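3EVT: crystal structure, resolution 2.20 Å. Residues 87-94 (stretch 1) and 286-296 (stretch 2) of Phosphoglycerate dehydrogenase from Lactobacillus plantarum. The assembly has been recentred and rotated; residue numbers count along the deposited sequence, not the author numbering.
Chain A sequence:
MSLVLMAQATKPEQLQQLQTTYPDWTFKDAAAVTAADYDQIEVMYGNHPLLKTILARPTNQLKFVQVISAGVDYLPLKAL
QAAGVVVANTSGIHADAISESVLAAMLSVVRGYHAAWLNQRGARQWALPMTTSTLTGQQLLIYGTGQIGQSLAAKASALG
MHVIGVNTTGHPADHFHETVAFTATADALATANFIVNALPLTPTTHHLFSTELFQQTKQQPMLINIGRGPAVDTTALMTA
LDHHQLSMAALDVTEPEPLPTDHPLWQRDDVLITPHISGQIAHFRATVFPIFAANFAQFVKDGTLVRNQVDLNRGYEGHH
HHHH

Stretch 1, residues 87-94: VANTSGIH
Stretch 2 (286-296) ATVFPIFAANF

No hydrogen bond crosses between these two stretches, although asparagine and threonine side chains lie in the contact; the contact is van der Waals packing, mostly by apolar groups, burying 316 Å² summed over both sides. The partners lie at least 194 residues apart in one chain.

Stretch 2 is helical throughout, and its helix extends beyond both ends. T287 has a distorted backbone (-113/-32). P290, whose nitrogen carries no hydrogen, cannot bond to the preceding turn, and the helix kinks there. V288 O receives two weak bonds, from I291 N (3.2 Å) and F292 N (3.4 Å); regular i to i+4 bonding follows, from A293 N to F289 O (2.8 Å) through F296 N to F292 O (2.7 Å).

Stretch 1 begins as the end of a strand, V87 and A88, with phi/psi near -130/150. It loops through N89 (-123/-162), T90 (-123/35) and S91 (-75/167) to G92 (83/2), the N-cap of the next helix, which starts at I93 (-64/-54). The positive phi at G92 is one that glycine adopts readily. N89, chi1 p, points its CB away from stretch 2, though the end of the side chain comes nearer; OD1 accepts two weak bonds, from S91 N and S91 OG, both 3.4 Å, and ND2 is bonded elsewhere in the structure.

The register runs antiparallel in sequence order: A88 lies nearest N295 (CA to CA 8.0 Å), T90 nearest V288 (6.4 Å), and I93 nearest T287 (7.2 Å). T287, I291 and N295 recur every four residues and point toward stretch 1, while V288 points sideways and F289 away.

I93 and I291, both chi1 m and chi2 t, are covered most (66 and 62 Å²), which suits their long, branched apolar chains. I291 CG2 lies 3.7 Å from N89 O, and its CD1 reaches both T90 CA (4.0 Å) and I93 CG1 (3.9 Å). I93 CD1 lies 4.2 Å from V288 CG2 and 3.7 Å from OG1 of T287 (chi1 p, 51°). That hydroxyl is hydrogen-bonded to a residue adjoining one of the stretches, so its approach to a methyl need not leave it unsatisfied.

T90, chi1 p, points its CB toward stretch 2 and sets its methyl CG2 3.7 Å from V288 CG1, with V288 at chi1 t; here threonine serves as an apolar residue. At the far end the backbones are farther apart, and the longer N295 side chain (chi1 -80°, chi2 -31°) bridges the gap, bringing its ND2 to 3.3 Å from A88 CB. A88, T90, V288 and I291 are buried; so is N295, but its amide is hydrogen-bonded elsewhere in the structure.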

# COMPACT_ATOMS: atom_id res chain seq x y z
N VAL A 87 2.10 25.81 3.25
CA VAL A 87 1.49 25.38 4.50
C VAL A 87 0.93 23.96 4.37
O VAL A 87 0.39 23.59 3.33
CB VAL A 87 0.36 26.36 4.94
CG1 VAL A 87 -0.17 25.99 6.32
CG2 VAL A 87 0.89 27.79 4.93
N ALA A 88 1.09 23.16 5.43
CA ALA A 88 0.46 21.83 5.51
C ALA A 88 -0.22 21.76 6.85
O ALA A 88 0.16 22.51 7.78
CB ALA A 88 1.48 20.71 5.40
N ASN A 89 -1.23 20.87 6.95
CA ASN A 89 -1.95 20.62 8.19
C ASN A 89 -1.87 19.15 8.56
O ASN A 89 -0.97 18.44 8.09
CB ASN A 89 -3.38 21.15 8.09
CG ASN A 89 -4.22 20.33 7.18
OD1 ASN A 89 -3.77 19.34 6.61
ND2 ASN A 89 -5.47 20.75 7.01
N THR A 90 -2.77 18.69 9.43
CA THR A 90 -2.76 17.34 9.99
C THR A 90 -4.06 16.55 9.74
O THR A 90 -4.48 15.76 10.59
CB THR A 90 -2.58 17.38 11.51
OG1 THR A 90 -3.41 18.42 12.04
CG2 THR A 90 -1.08 17.63 11.91
N SER A 91 -4.71 16.74 8.60
CA SER A 91 -5.87 15.90 8.32
C SER A 91 -5.57 14.46 7.91
O SER A 91 -4.42 14.09 7.62
CB SER A 91 -6.83 16.55 7.32
OG SER A 91 -6.14 16.96 6.19
N GLY A 92 -6.62 13.63 7.92
CA GLY A 92 -6.52 12.27 7.39
C GLY A 92 -5.94 11.19 8.29
O GLY A 92 -5.81 10.02 7.88
N ILE A 93 -5.60 11.56 9.53
CA ILE A 93 -4.88 10.62 10.41
C ILE A 93 -5.68 9.37 10.76
O ILE A 93 -5.20 8.23 10.55
CB ILE A 93 -4.38 11.27 11.70
CG1 ILE A 93 -3.43 12.44 11.38
CG2 ILE A 93 -3.68 10.15 12.54
CD1 ILE A 93 -2.96 13.24 12.61
N HIS A 94 -6.88 9.57 11.28
CA HIS A 94 -7.77 8.46 11.61
C HIS A 94 -8.11 7.69 10.36
O HIS A 94 -7.98 6.50 10.32
CB HIS A 94 -9.11 8.92 12.24
CG HIS A 94 -9.06 9.14 13.72
ND1 HIS A 94 -9.14 10.40 14.31
CD2 HIS A 94 -8.95 8.25 14.74
CE1 HIS A 94 -9.08 10.27 15.62
NE2 HIS A 94 -8.95 8.98 15.91
N ALA A 286 2.16 11.63 18.89
CA ALA A 286 2.75 10.56 18.10
C ALA A 286 2.30 10.48 16.64
O ALA A 286 2.83 9.68 15.87
CB ALA A 286 2.47 9.19 18.77
N THR A 287 1.28 11.24 16.25
CA THR A 287 0.71 11.05 14.92
C THR A 287 1.00 12.28 14.11
O THR A 287 1.18 12.24 12.89
CB THR A 287 -0.84 10.85 14.96
OG1 THR A 287 -1.46 11.90 15.72
CG2 THR A 287 -1.21 9.49 15.51
N VAL A 288 1.03 13.39 14.81
CA VAL A 288 1.26 14.64 14.17
C VAL A 288 2.76 14.84 13.79
O VAL A 288 3.06 15.40 12.74
CB VAL A 288 0.80 15.74 15.10
CG1 VAL A 288 1.32 17.07 14.61
CG2 VAL A 288 -0.74 15.70 15.20
N PHE A 289 3.68 14.37 14.62
CA PHE A 289 5.10 14.60 14.36
C PHE A 289 5.63 13.98 13.06
O PHE A 289 6.33 14.67 12.31
CB PHE A 289 6.00 14.17 15.53
CG PHE A 289 7.47 14.45 15.28
CD1 PHE A 289 7.96 15.76 15.35
CD2 PHE A 289 8.34 13.43 14.94
CE1 PHE A 289 9.33 16.06 15.09
CE2 PHE A 289 9.74 13.71 14.67
CZ PHE A 289 10.22 15.02 14.74
N PRO A 290 5.28 12.70 12.76
CA PRO A 290 5.72 12.12 11.47
C PRO A 290 5.24 12.92 10.25
O PRO A 290 5.93 12.91 9.21
CB PRO A 290 5.04 10.75 11.46
CG PRO A 290 4.85 10.39 12.90
CD PRO A 290 4.57 11.72 13.60
N ILE A 291 4.08 13.59 10.37
CA ILE A 291 3.61 14.47 9.30
C ILE A 291 4.60 15.62 9.03
O ILE A 291 5.05 15.78 7.91
CB ILE A 291 2.14 14.99 9.49
CG1 ILE A 291 1.16 13.82 9.41
CG2 ILE A 291 1.77 16.01 8.37
CD1 ILE A 291 -0.30 14.17 9.88
N PHE A 292 4.95 16.37 10.06
CA PHE A 292 6.03 17.37 10.00
C PHE A 292 7.39 16.80 9.54
O PHE A 292 7.99 17.33 8.63
CB PHE A 292 6.24 18.03 11.37
CG PHE A 292 7.34 19.04 11.34
CD1 PHE A 292 7.22 20.17 10.51
CD2 PHE A 292 8.50 18.85 12.07
CE1 PHE A 292 8.25 21.09 10.43
CE2 PHE A 292 9.54 19.75 11.99
CZ PHE A 292 9.42 20.86 11.18
N ALA A 293 7.86 15.73 10.17
CA ALA A 293 9.12 15.08 9.79
C ALA A 293 9.19 14.76 8.29
O ALA A 293 10.20 15.04 7.61
CB ALA A 293 9.35 13.79 10.66
N ALA A 294 8.09 14.22 7.75
CA ALA A 294 8.03 13.93 6.28
C ALA A 294 7.97 15.17 5.42
O ALA A 294 8.72 15.28 4.44
CB ALA A 294 6.85 13.00 5.95
N ASN A 295 7.11 16.13 5.76
CA ASN A 295 7.07 17.39 5.02
C ASN A 295 8.38 18.20 5.09
O ASN A 295 8.79 18.83 4.10
CB ASN A 295 5.91 18.26 5.45
CG ASN A 295 4.57 17.84 4.82
OD1 ASN A 295 4.55 17.34 3.69
ND2 ASN A 295 3.47 18.08 5.52
N PHE A 296 9.03 18.17 6.25
CA PHE A 296 10.31 18.83 6.40
C PHE A 296 11.44 18.13 5.60
O PHE A 296 12.26 18.80 5.00
CB PHE A 296 10.66 18.97 7.89
CG PHE A 296 11.99 19.67 8.18
CD1 PHE A 296 12.13 21.04 8.05
CD2 PHE A 296 13.07 18.94 8.67
CE1 PHE A 296 13.35 21.68 8.34
CE2 PHE A 296 14.29 19.56 8.95
CZ PHE A 296 14.43 20.94 8.80